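Local coordinates for cell division GTPase FtsZ, diverged (Clostridium botulinum C, PDB 3V3T), which belongs to the tubulin/FtsZ family, in which a Rossmann-like GTPase domain is joined to a tubulin-type C-terminal domain, at residues Lys62-Ala67 / Ala102-Thr107; Asp90-Val95 / Lys121-Val126; Ala96-Gly101 / Gly127-Ala132; Ser160-Asp165 / Lys205-Lys210. The protein carries 1 engineered substitution. One frame throughout, in Å; residues are numbered along the deposited sequence.

Interaction 1. Residues Lys62-Ala67 / Ala102-Thr107. Engineered in segment 102-107: Ala102 (natural residue Thr).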
loop_
_atom_site.group_PDB
_atom_site.type_symbol
_atom_site.label_atom_id
_atom_site.label_comp_id
_atom_site.label_asym_id
_atom_site.label_seq_id
_atom_site.Cartn_x
_atom_site.Cartn_y
_atom_site.Cartn_z
ATOM N N LYS A 62 -2.502 -9.211 18.265
ATOM C CA LYS A 62 -3.605 -9.992 17.706
ATOM C C LYS A 62 -4.994 -9.515 18.157
ATOM O O LYS A 62 -5.973 -9.666 17.423
ATOM C CB LYS A 62 -3.428 -11.475 18.037
ATOM C CG LYS A 62 -2.358 -12.170 17.214
ATOM C CD LYS A 62 -2.864 -12.504 15.821
ATOM C CE LYS A 62 -1.838 -13.325 15.056
ATOM N NZ LYS A 62 -2.461 -14.085 13.940
ATOM N N GLU A 63 -5.078 -8.949 19.358
ATOM C CA GLU A 63 -6.357 -8.483 19.903
ATOM C C GLU A 63 -6.593 -6.992 19.628
ATOM O O GLU A 63 -6.008 -6.133 20.296
ATOM C CB GLU A 63 -6.426 -8.753 21.410
ATOM C CG GLU A 63 -6.678 -10.203 21.777
ATOM C CD GLU A 63 -8.141 -10.581 21.667
ATOM O OE1 GLU A 63 -8.997 -9.669 21.669
ATOM O OE2 GLU A 63 -8.439 -11.791 21.580
ATOM N N ARG A 64 -7.454 -6.687 18.656
ATOM C CA ARG A 64 -7.683 -5.297 18.254
ATOM C C ARG A 64 -8.455 -4.516 19.321
ATOM O O ARG A 64 -8.308 -3.298 19.427
ATOM C CB ARG A 64 -8.372 -5.213 16.880
ATOM C CG ARG A 64 -9.882 -5.034 16.927
ATOM C CD ARG A 64 -10.531 -5.195 15.546
ATOM N NE ARG A 64 -10.184 -4.136 14.594
ATOM C CZ ARG A 64 -10.913 -3.037 14.384
ATOM N NH1 ARG A 64 -12.035 -2.835 15.073
ATOM N NH2 ARG A 64 -10.518 -2.137 13.485
ATOM N N LYS A 65 -9.257 -5.219 20.118
ATOM C CA LYS A 65 -9.972 -4.595 21.229
ATOM C C LYS A 65 -8.994 -4.006 22.243
ATOM O O LYS A 65 -9.242 -2.942 22.815
ATOM C CB LYS A 65 -10.877 -5.610 21.931
ATOM C CG LYS A 65 -11.910 -6.275 21.036
ATOM C CD LYS A 65 -12.740 -7.287 21.824
ATOM C CE LYS A 65 -13.879 -7.868 20.991
ATOM N NZ LYS A 65 -14.763 -8.778 21.784
ATOM N N LYS A 66 -7.888 -4.716 22.462
ATOM C CA LYS A 66 -6.869 -4.302 23.427
ATOM C C LYS A 66 -5.922 -3.249 22.855
ATOM O O LYS A 66 -5.578 -2.282 23.537
ATOM C CB LYS A 66 -6.066 -5.508 23.927
ATOM C CG LYS A 66 -6.786 -6.361 24.956
ATOM C CD LYS A 66 -5.919 -7.535 25.364
ATOM C CE LYS A 66 -6.636 -8.458 26.330
ATOM N NZ LYS A 66 -5.796 -9.650 26.628
ATOM N N ALA A 67 -5.491 -3.451 21.613
ATOM C CA ALA A 67 -4.691 -2.450 20.915
ATOM C C ALA A 67 -5.365 -1.084 21.013
ATOM O O ALA A 67 -4.757 -0.108 21.462
ATOM C CB ALA A 67 -4.497 -2.849 19.453
ATOM N N ALA A 102 -3.081 -4.540 16.559
ATOM C CA ALA A 102 -2.814 -3.105 16.511
ATOM C C ALA A 102 -3.083 -2.545 15.127
ATOM O O ALA A 102 -3.729 -1.504 14.972
ATOM C CB ALA A 102 -1.392 -2.813 16.924
ATOM N N GLY A 103 -2.583 -3.249 14.119
ATOM C CA GLY A 103 -2.716 -2.820 12.742
ATOM C C GLY A 103 -4.163 -2.642 12.339
ATOM O O GLY A 103 -4.536 -1.627 11.752
ATOM N N SER A 104 -4.985 -3.635 12.641
ATOM C CA SER A 104 -6.398 -3.545 12.318
ATOM C C SER A 104 -7.146 -2.510 13.181
ATOM O O SER A 104 -8.030 -1.814 12.695
ATOM C CB SER A 104 -7.050 -4.914 12.482
ATOM O OG SER A 104 -8.461 -4.804 12.485
ATOM N N GLY A 105 -6.806 -2.417 14.460
ATOM C CA GLY A 105 -7.596 -1.616 15.375
ATOM C C GLY A 105 -7.204 -0.154 15.493
ATOM O O GLY A 105 -8.040 0.708 15.728
ATOM N N ILE A 106 -5.920 0.123 15.333
ATOM C CA ILE A 106 -5.394 1.455 15.579
ATOM C C ILE A 106 -5.264 2.274 14.303
ATOM O O ILE A 106 -5.436 3.486 14.336
ATOM C CB ILE A 106 -4.045 1.368 16.333
ATOM C CG1 ILE A 106 -4.290 0.838 17.744
ATOM C CG2 ILE A 106 -3.359 2.710 16.396
ATOM C CD1 ILE A 106 -3.029 0.389 18.459
ATOM N N THR A 107 -4.993 1.620 13.170
ATOM C CA THR A 107 -4.719 2.354 11.940
ATOM C C THR A 107 -5.909 3.189 11.436
ATOM O O THR A 107 -5.727 4.323 11.006
ATOM C CB THR A 107 -4.276 1.428 10.795
ATOM O OG1 THR A 107 -3.233 0.566 11.244
ATOM C CG2 THR A 107 -3.776 2.245 9.600
#

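Interaction 2. Residues Asp90-Val95 / Lys121-Val126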
loop_
_atom_site.group_PDB
_atom_site.type_symbol
_atom_site.label_atom_id
_atom_site.label_comp_id
_atom_site.label_asym_id
_atom_site.label_seq_id
_atom_site.Cartn_x
_atom_site.Cartn_y
_atom_site.Cartn_z
ATOM N N ASP A 90 4.607 15.809 2.615
ATOM C CA ASP A 90 3.274 16.084 2.095
ATOM C C ASP A 90 2.441 14.818 1.925
ATOM O O ASP A 90 1.222 14.890 1.746
ATOM C CB ASP A 90 3.359 16.838 0.766
ATOM C CG ASP A 90 3.802 18.273 0.944
ATOM O OD1 ASP A 90 3.079 19.038 1.624
ATOM O OD2 ASP A 90 4.866 18.638 0.401
ATOM N N ILE A 91 3.106 13.668 1.988
ATOM C CA ILE A 91 2.450 12.385 1.827
ATOM C C ILE A 91 2.701 11.524 3.053
ATOM O O ILE A 91 3.853 11.306 3.439
ATOM C CB ILE A 91 2.970 11.629 0.580
ATOM C CG1 ILE A 91 2.663 12.405 -0.704
ATOM C CG2 ILE A 91 2.334 10.265 0.492
ATOM C CD1 ILE A 91 3.733 13.381 -1.105
ATOM N N VAL A 92 1.622 11.042 3.662
ATOM C CA VAL A 92 1.703 10.210 4.846
ATOM C C VAL A 92 1.032 8.868 4.523
ATOM O O VAL A 92 -0.136 8.814 4.120
ATOM C CB VAL A 92 1.003 10.891 6.049
ATOM C CG1 VAL A 92 1.149 10.069 7.294
ATOM C CG2 VAL A 92 1.575 12.279 6.287
ATOM N N ILE A 93 1.776 7.783 4.664
ATOM C CA ILE A 93 1.245 6.486 4.283
ATOM C C ILE A 93 1.284 5.536 5.454
ATOM O O ILE A 93 2.352 5.170 5.942
ATOM C CB ILE A 93 1.995 5.898 3.063
ATOM C CG1 ILE A 93 1.986 6.903 1.897
ATOM C CG2 ILE A 93 1.359 4.556 2.623
ATOM C CD1 ILE A 93 2.881 6.466 0.678
ATOM N N PHE A 94 0.103 5.169 5.932
ATOM C CA PHE A 94 0.006 4.220 7.020
ATOM C C PHE A 94 0.094 2.833 6.403
ATOM O O PHE A 94 -0.349 2.603 5.274
ATOM C CB PHE A 94 -1.326 4.390 7.757
ATOM C CG PHE A 94 -1.451 5.692 8.469
ATOM C CD1 PHE A 94 -1.059 5.807 9.794
ATOM C CD2 PHE A 94 -1.936 6.816 7.810
ATOM C CE1 PHE A 94 -1.153 7.024 10.455
ATOM C CE2 PHE A 94 -2.048 8.024 8.464
ATOM C CZ PHE A 94 -1.644 8.130 9.793
ATOM N N VAL A 95 0.661 1.907 7.154
ATOM C CA VAL A 95 0.880 0.563 6.659
ATOM C C VAL A 95 0.499 -0.429 7.737
ATOM O O VAL A 95 0.972 -0.331 8.872
ATOM C CB VAL A 95 2.353 0.366 6.310
ATOM C CG1 VAL A 95 2.546 -0.966 5.637
ATOM C CG2 VAL A 95 2.842 1.504 5.396
ATOM N N LYS A 121 -2.537 17.731 3.583
ATOM C CA LYS A 121 -1.642 16.614 3.291
ATOM C C LYS A 121 -2.384 15.499 2.562
ATOM O O LYS A 121 -3.607 15.383 2.668
ATOM C CB LYS A 121 -0.988 16.066 4.571
ATOM C CG LYS A 121 -0.095 17.075 5.290
ATOM C CD LYS A 121 0.691 16.422 6.424
ATOM C CE LYS A 121 1.439 17.455 7.273
ATOM N NZ LYS A 121 2.478 18.214 6.509
ATOM N N HIS A 122 -1.642 14.694 1.809
ATOM C CA HIS A 122 -2.212 13.513 1.179
ATOM C C HIS A 122 -1.950 12.274 2.021
ATOM O O HIS A 122 -0.854 12.089 2.550
ATOM C CB HIS A 122 -1.670 13.277 -0.230
ATOM C CG HIS A 122 -2.218 12.034 -0.856
ATOM N ND1 HIS A 122 -3.476 11.978 -1.415
ATOM C CD2 HIS A 122 -1.711 10.781 -0.943
ATOM C CE1 HIS A 122 -3.707 10.752 -1.847
ATOM N NE2 HIS A 122 -2.654 10.006 -1.573
ATOM N N PHE A 123 -2.979 11.441 2.164
ATOM C CA PHE A 123 -2.869 10.229 2.970
ATOM C C PHE A 123 -3.083 8.977 2.157
ATOM O O PHE A 123 -3.935 8.930 1.267
ATOM C CB PHE A 123 -3.823 10.250 4.166
ATOM C CG PHE A 123 -3.476 11.292 5.181
ATOM C CD1 PHE A 123 -2.575 11.019 6.189
ATOM C CD2 PHE A 123 -4.018 12.556 5.103
ATOM C CE1 PHE A 123 -2.240 11.985 7.111
ATOM C CE2 PHE A 123 -3.685 13.522 6.023
ATOM C CZ PHE A 123 -2.794 13.231 7.030
ATOM N N GLY A 124 -2.297 7.959 2.480
ATOM C CA GLY A 124 -2.439 6.675 1.839
ATOM C C GLY A 124 -2.401 5.556 2.857
ATOM O O GLY A 124 -2.061 5.745 4.029
ATOM N N PHE A 125 -2.753 4.372 2.386
ATOM C CA PHE A 125 -2.861 3.205 3.231
ATOM C C PHE A 125 -2.366 1.996 2.461
ATOM O O PHE A 125 -2.855 1.708 1.359
ATOM C CB PHE A 125 -4.318 2.978 3.621
ATOM C CG PHE A 125 -4.546 1.686 4.379
ATOM C CD1 PHE A 125 -3.945 1.479 5.613
ATOM C CD2 PHE A 125 -5.374 0.698 3.866
ATOM C CE1 PHE A 125 -4.142 0.306 6.318
ATOM C CE2 PHE A 125 -5.589 -0.479 4.560
ATOM C CZ PHE A 125 -4.973 -0.684 5.789
ATOM N N VAL A 126 -1.375 1.307 3.025
ATOM C CA VAL A 126 -0.968 0.012 2.509
ATOM C C VAL A 126 -1.514 -1.033 3.471
ATOM O O VAL A 126 -1.089 -1.101 4.614
ATOM C CB VAL A 126 0.554 -0.110 2.456
ATOM C CG1 VAL A 126 0.969 -1.477 1.900
ATOM C CG2 VAL A 126 1.140 1.011 1.627
#

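Interaction 3. Residues Ala96-Gly101 / Gly127-Ala132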
loop_
_atom_site.group_PDB
_atom_site.type_symbol
_atom_site.label_atom_id
_atom_site.label_comp_id
_atom_site.label_asym_id
_atom_site.label_seq_id
_atom_site.Cartn_x
_atom_site.Cartn_y
_atom_site.Cartn_z
ATOM N N ALA A 96 -0.368 -1.377 7.409
ATOM C CA ALA A 96 -0.774 -2.353 8.411
ATOM C C ALA A 96 -1.097 -3.717 7.826
ATOM O O ALA A 96 -1.645 -3.826 6.725
ATOM C CB ALA A 96 -1.983 -1.828 9.182
ATOM N N THR A 97 -0.783 -4.750 8.591
ATOM C CA THR A 97 -1.308 -6.082 8.348
ATOM C C THR A 97 -2.713 -6.085 8.935
ATOM O O THR A 97 -2.895 -5.917 10.142
ATOM C CB THR A 97 -0.421 -7.158 9.022
ATOM O OG1 THR A 97 0.848 -7.179 8.363
ATOM C CG2 THR A 97 -1.036 -8.529 8.887
ATOM N N MET A 98 -3.705 -6.262 8.071
ATOM C CA MET A 98 -5.089 -6.049 8.455
ATOM C C MET A 98 -5.612 -7.095 9.412
ATOM O O MET A 98 -6.613 -6.867 10.093
ATOM C CB MET A 98 -5.961 -5.929 7.212
ATOM C CG MET A 98 -5.529 -4.752 6.354
ATOM S SD MET A 98 -6.334 -4.632 4.747
ATOM C CE MET A 98 -8.037 -4.306 5.189
ATOM N N ALA A 99 -4.932 -8.237 9.474
ATOM C CA ALA A 99 -5.311 -9.275 10.419
ATOM C C ALA A 99 -4.727 -9.022 11.815
ATOM O O ALA A 99 -5.107 -9.691 12.781
ATOM C CB ALA A 99 -4.893 -10.634 9.908
ATOM N N GLY A 100 -3.814 -8.056 11.925
ATOM C CA GLY A 100 -3.133 -7.804 13.194
ATOM C C GLY A 100 -3.933 -6.944 14.163
ATOM O O GLY A 100 -4.626 -6.008 13.746
ATOM N N GLY A 101 -3.839 -7.262 15.454
ATOM C CA GLY A 101 -4.516 -6.514 16.506
ATOM C C GLY A 101 -4.320 -5.003 16.430
ATOM O O GLY A 101 -5.280 -4.251 16.249
ATOM N N GLY A 127 -2.472 -1.835 3.018
ATOM C CA GLY A 127 -2.976 -2.925 3.835
ATOM C C GLY A 127 -2.739 -4.309 3.233
ATOM O O GLY A 127 -2.882 -4.515 2.018
ATOM N N VAL A 128 -2.391 -5.268 4.088
ATOM C CA VAL A 128 -2.237 -6.645 3.664
ATOM C C VAL A 128 -3.415 -7.501 4.116
ATOM O O VAL A 128 -3.694 -7.605 5.306
ATOM C CB VAL A 128 -0.931 -7.264 4.212
ATOM C CG1 VAL A 128 -0.706 -8.644 3.592
ATOM C CG2 VAL A 128 0.261 -6.356 3.914
ATOM N N LEU A 129 -4.110 -8.105 3.155
ATOM C CA LEU A 129 -5.169 -9.061 3.459
ATOM C C LEU A 129 -4.561 -10.411 3.843
ATOM O O LEU A 129 -3.518 -10.795 3.325
ATOM C CB LEU A 129 -6.082 -9.241 2.248
ATOM C CG LEU A 129 -6.813 -8.014 1.706
ATOM C CD1 LEU A 129 -7.414 -8.336 0.332
ATOM C CD2 LEU A 129 -7.903 -7.577 2.669
ATOM N N PRO A 130 -5.210 -11.135 4.760
ATOM C CA PRO A 130 -4.693 -12.417 5.250
ATOM C C PRO A 130 -4.924 -13.562 4.261
ATOM O O PRO A 130 -5.860 -13.487 3.472
ATOM C CB PRO A 130 -5.528 -12.655 6.516
ATOM C CG PRO A 130 -6.834 -11.966 6.225
ATOM C CD PRO A 130 -6.491 -10.760 5.392
ATOM N N LYS A 131 -4.088 -14.601 4.309
ATOM C CA LYS A 131 -4.308 -15.811 3.519
ATOM C C LYS A 131 -5.645 -16.448 3.884
ATOM O O LYS A 131 -6.097 -16.353 5.039
ATOM C CB LYS A 131 -3.243 -16.866 3.821
ATOM C CG LYS A 131 -1.825 -16.574 3.421
ATOM C CD LYS A 131 -0.936 -17.725 3.915
ATOM C CE LYS A 131 0.515 -17.557 3.496
ATOM N NZ LYS A 131 0.639 -17.597 2.004
ATOM N N ALA A 132 -6.246 -17.138 2.916
ATOM C CA ALA A 132 -7.448 -17.954 3.140
ATOM C C ALA A 132 -7.323 -18.985 4.263
ATOM O O ALA A 132 -8.327 -19.384 4.860
ATOM C CB ALA A 132 -7.864 -18.661 1.844
HETATM O O HOH W 1 -3.525 -9.494 7.069
#

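Interaction 4. Residues Ser160-Asp165 / Lys205-Lys210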
loop_
_atom_site.group_PDB
_atom_site.type_symbol
_atom_site.label_atom_id
_atom_site.label_comp_id
_atom_site.label_asym_id
_atom_site.label_seq_id
_atom_site.Cartn_x
_atom_site.Cartn_y
_atom_site.Cartn_z
ATOM N N SER A 160 -5.304 7.285 -0.926
ATOM C CA SER A 160 -4.858 6.326 -1.918
ATOM C C SER A 160 -4.630 5.000 -1.188
ATOM O O SER A 160 -4.269 4.978 -0.017
ATOM C CB SER A 160 -3.621 6.841 -2.640
ATOM O OG SER A 160 -2.527 6.872 -1.768
ATOM N N ILE A 161 -4.922 3.891 -1.848
ATOM C CA ILE A 161 -4.928 2.595 -1.176
ATOM C C ILE A 161 -4.032 1.626 -1.953
ATOM O O ILE A 161 -4.173 1.500 -3.166
ATOM C CB ILE A 161 -6.369 2.004 -1.122
ATOM C CG1 ILE A 161 -7.262 2.821 -0.189
ATOM C CG2 ILE A 161 -6.349 0.541 -0.675
ATOM C CD1 ILE A 161 -8.738 2.418 -0.243
ATOM N N TYR A 162 -3.101 0.968 -1.264
ATOM C CA TYR A 162 -2.295 -0.074 -1.878
ATOM C C TYR A 162 -2.687 -1.349 -1.152
ATOM O O TYR A 162 -2.262 -1.572 -0.027
ATOM C CB TYR A 162 -0.793 0.189 -1.697
ATOM C CG TYR A 162 -0.283 1.513 -2.249
ATOM C CD1 TYR A 162 0.447 1.556 -3.432
ATOM C CD2 TYR A 162 -0.514 2.720 -1.577
ATOM C CE1 TYR A 162 0.922 2.747 -3.941
ATOM C CE2 TYR A 162 -0.039 3.933 -2.089
ATOM C CZ TYR A 162 0.683 3.930 -3.270
ATOM O OH TYR A 162 1.171 5.091 -3.807
ATOM N N LEU A 163 -3.530 -2.161 -1.780
ATOM C CA LEU A 163 -4.122 -3.307 -1.108
ATOM C C LEU A 163 -3.401 -4.563 -1.551
ATOM O O LEU A 163 -3.485 -4.953 -2.731
ATOM C CB LEU A 163 -5.617 -3.415 -1.453
ATOM C CG LEU A 163 -6.434 -4.378 -0.578
ATOM C CD1 LEU A 163 -6.237 -4.000 0.891
ATOM C CD2 LEU A 163 -7.948 -4.377 -0.929
ATOM N N LEU A 164 -2.709 -5.192 -0.605
ATOM C CA LEU A 164 -1.899 -6.390 -0.866
ATOM C C LEU A 164 -2.615 -7.651 -0.398
ATOM O O LEU A 164 -3.432 -7.600 0.530
ATOM C CB LEU A 164 -0.533 -6.278 -0.165
ATOM C CG LEU A 164 0.286 -5.016 -0.444
ATOM C CD1 LEU A 164 1.639 -5.071 0.250
ATOM C CD2 LEU A 164 0.484 -4.830 -1.944
ATOM N N ASP A 165 -2.292 -8.784 -1.020
ATOM C CA ASP A 165 -2.997 -10.030 -0.745
ATOM C C ASP A 165 -2.034 -11.189 -0.421
ATOM O O ASP A 165 -1.369 -11.728 -1.309
ATOM C CB ASP A 165 -3.880 -10.391 -1.943
ATOM C CG ASP A 165 -4.735 -11.627 -1.705
ATOM O OD1 ASP A 165 -4.538 -12.323 -0.679
ATOM O OD2 ASP A 165 -5.612 -11.904 -2.558
ATOM N N LYS A 205 1.843 13.243 -9.041
ATOM C CA LYS A 205 0.425 13.089 -9.388
ATOM C C LYS A 205 -0.085 11.654 -9.240
ATOM O O LYS A 205 -1.221 11.432 -8.826
ATOM C CB LYS A 205 0.145 13.623 -10.799
ATOM C CG LYS A 205 -0.140 15.121 -10.814
ATOM C CD LYS A 205 0.114 15.754 -12.161
ATOM C CE LYS A 205 -0.098 17.269 -12.078
ATOM N NZ LYS A 205 0.240 17.974 -13.358
ATOM N N LEU A 206 0.743 10.676 -9.595
ATOM C CA LEU A 206 0.352 9.284 -9.419
ATOM C C LEU A 206 0.245 8.940 -7.921
ATOM O O LEU A 206 -0.636 8.194 -7.516
ATOM C CB LEU A 206 1.336 8.346 -10.120
ATOM C CG LEU A 206 1.319 8.342 -11.651
ATOM C CD1 LEU A 206 2.646 7.851 -12.218
ATOM C CD2 LEU A 206 0.144 7.537 -12.223
ATOM N N LEU A 207 1.155 9.489 -7.120
ATOM C CA LEU A 207 1.183 9.282 -5.683
ATOM C C LEU A 207 -0.013 9.903 -4.970
ATOM O O LEU A 207 -0.477 9.388 -3.953
ATOM C CB LEU A 207 2.436 9.925 -5.102
ATOM C CG LEU A 207 3.669 9.061 -4.876
ATOM C CD1 LEU A 207 4.818 9.951 -4.374
ATOM C CD2 LEU A 207 3.367 7.912 -3.903
ATOM N N THR A 208 -0.500 11.023 -5.489
ATOM C CA THR A 208 -1.562 11.736 -4.799
ATOM C C THR A 208 -2.961 11.372 -5.304
ATOM O O THR A 208 -3.958 11.869 -4.780
ATOM C CB THR A 208 -1.328 13.276 -4.809
ATOM O OG1 THR A 208 -1.289 13.776 -6.153
ATOM C CG2 THR A 208 -0.020 13.611 -4.119
ATOM N N MET A 209 -3.029 10.490 -6.302
ATOM C CA MET A 209 -4.317 10.043 -6.831
ATOM C C MET A 209 -5.013 9.145 -5.817
ATOM O O MET A 209 -4.392 8.268 -5.228
ATOM C CB MET A 209 -4.146 9.289 -8.148
ATOM C CG MET A 209 -5.424 8.642 -8.649
ATOM S SD MET A 209 -6.729 9.834 -9.018
ATOM C CE MET A 209 -5.991 10.811 -10.312
ATOM N N LYS A 210 -6.307 9.372 -5.617
ATOM C CA LYS A 210 -7.044 8.673 -4.583
ATOM C C LYS A 210 -7.615 7.361 -5.099
ATOM O O LYS A 210 -7.632 7.113 -6.300
ATOM C CB LYS A 210 -8.172 9.544 -4.045
ATOM C CG LYS A 210 -7.752 10.955 -3.683
ATOM C CD LYS A 210 -6.659 10.957 -2.643
ATOM C CE LYS A 210 -6.357 12.388 -2.240
ATOM N NZ LYS A 210 -7.600 13.221 -2.308
#

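Interaction 1. Residues Lys62-Ala67 / Ala102-Thr107
Arg64 and Ala67, on the first turn of helix 64-71, pack against Ala102, Ser104, Gly105 and Ile106 of helix 101-117 in a buried helix-to-helix contact with a polar and an apolar half. Helix 101-117 starts within the glycine-rich signature segment of the tubulin/FtsZ family, in which Ala102 is an engineered residue (Thr in the natural protein).

The polar half is a side-on, two-nitrogen grip by Arg64. Its NE donates to Ser104 OG at 2.8 Å, and its NH2 donates to Ser104 O at 2.6 Å. A bend in the arginine chain (chi3 -67°) turns NE to the hydroxyl, while OG, anti to the backbone N of Ser104 (chi1 166°), meets it. NH2 approaches the carbonyl of Ser104 from above its plane, 53° out of it, and both partners lie somewhat tilted from the guanidinium plane. The CA of Gly105 sits over one face of the guanidinium, 3.5 Å from Arg64 NH2. With no side chain at Gly105, the backbones come close, Arg64 CA lying 4.7 Å from Gly105 CA.

In the apolar half, Ala67 CB presses on Ala102 CA at 3.4 Å, and Ile106 reaches in with its tip, CD1 lying 3.7 Å from Ala67 CB.

Helix 136-152 closes over the polar half: Asp148 forms a salt bridge with Arg64 NH2, and the backbone O of Asn141 is hydrogen-bonded to Ser104 OG. Ile106 touches Ile12, and Thr107 packs on Phe94 and Ala96 of strand 91-97.

Interaction 2. Residues Asp90-Val95 / Lys121-Val126
Val92 O receives two donors from the neighbouring strand: the N-H of Gly124, with the nitrogen 2.8 Å away, and the weaker CA-H of Phe123, whose CA is 3.3 Å away. The same pattern recurs at Phe94 O, which accepts from Val126 N at 2.8 Å and faces the CA-H of Phe125. Return bonds run from Val92 N to His122 O and from Phe94 N to Gly124 O. This alternation is that of parallel strands, here the two strands of a beta-alpha-beta unit whose connecting helix is 101-117, inside the sheet and flanked by strands 7-11 and 160-165; their axes differ by 22° in direction. On the face turned to that helix, Phe123, with CG anti to its carbonyl carbon (chi1 -67°), lies side by side with Val92, whose CB is 3.6 Å from Phe123 CE1. Phe94 points the same way, its CE2 3.8 Å from Phe123 CD1, and that atom lies at the edge of the Phe94 ring. Leu111 and Ala114 of the helix touch Phe123 as well. On the other face, Ile93 CG2 meets Val126 CG2 at 3.7 Å, and Val95 CG1 lies 3.8 Å from Val126 CB. At the strand starts, Lys121 NZ is hydrogen-bonded to the carbonyl oxygens of Ser87 and Cys89.

Interaction 3. Residues Ala96-Gly101 / Gly127-Ala132
At the C-terminal ends of the two parallel strands of the beta-alpha-beta unit, Ala96-Ala99 and Gly127-Pro130 make the last bonds of the ladder before the strands part. Val128 N donates to Ala96 O, and Met98 N returns a bond to Val128 O, each at 3.1 Å. From there the spacing grows, and a water takes over: it donates to Val128 O at 2.6 Å and accepts from Ala99 N at 3.1 Å. Val128 O is thus held by one backbone N-H and one water.

The first strand turns away through a type I turn from Thr97 to Gly100, and Gly100 stands at the N-cap of helix 101-117. The side chain of Met98 points toward the neighbouring strand and runs beside Leu129. Its SD rests 3.9 Å from Gly127 CA, where the glycine offers only backbone to the sulfur. A bend at the end of the chain (chi3 66°) carries CE to the flank of Leu129, whose CD2 is 4.1 Å from Met98 CE and 3.9 Å from its SD. Further on, Ala99 CB touches Pro130 CB at 4.0 Å.

Around these apolar groups, Ala142 of helix 136-152 touches both Met98 and Pro130. Strand 160-165 flanks Gly127-Leu129 as the next strand of the sheet, Leu163 meeting Met98 and Leu129, and helix 291-306 packs on Leu129 and Pro130 through Met297.

Interaction 4. Residues Ser160-Asp165 / Lys205-Lys210
Backbone packing carries the first part of the contact between Ser160, at the start of strand 160-165, and the turn that follows helix 200-208. The CA atoms of Ser160 and Lys210 stand 4.2 Å apart. Lys210 leads into strand 211-217, which runs parallel to 160-165: Ile161 forms backbone hydrogen bonds with Lys211 and Asn213. Segment 205-210, which belongs to the TubZ-like C-terminal family region, thereby brings the chain alongside the last parallel strand of the GTPase domain family region.

A second group of contacts sets side chain against carbonyl. Ser160 CB faces Met209 O at 3.1 Å, a short distance best read with caution. The hydroxyl lies between the backbone N and the carbonyl carbon (chi1 68°), with OG 3.9 Å from Leu207 O, too far for a hydrogen bond. In the conformer of His122 described here, OG is hydrogen-bonded to its NE2 on strand 122-129; the histidine side chain has a second conformer.

The third kind is between side-chain ends. Tyr162 and Leu207 cross obliquely, and Tyr162 OH meets Leu207 CD2 at 3.6 Å, a contact between a methyl and the phenol oxygen. The CB of Leu207 is directed away from the strand, yet its CD2 end comes nearer. Met187 of helix 172-187 also touches Leu207.

The two segments therefore meet by close packing alone, 181 Å² in all, and the directional bonds between the strands are those that Ile161 makes just past the turn.

Three of the four contacts share one sheet. Interactions 2 and 3 are successive parts of the same strand pair, linked by a probable hydrogen bond from Ala96 N to Val126 O (2.9 Å). Interaction 4 lies on the next strand: Tyr162 N stands 2.7 Å from Phe125 O of interaction 2, and Leu164 N 2.7 Å from Gly127 O of interaction 3. Interaction 1 sits on the helix between the two strands of interactions 2 and 3. Its Thr107 CG2 touches Phe94 CB at 3.7 Å, and its Thr107 OG1 packs 3.4 Å from Ala96 CB. Interactions 1 and 4 do not touch, with centres about 23 Å apart.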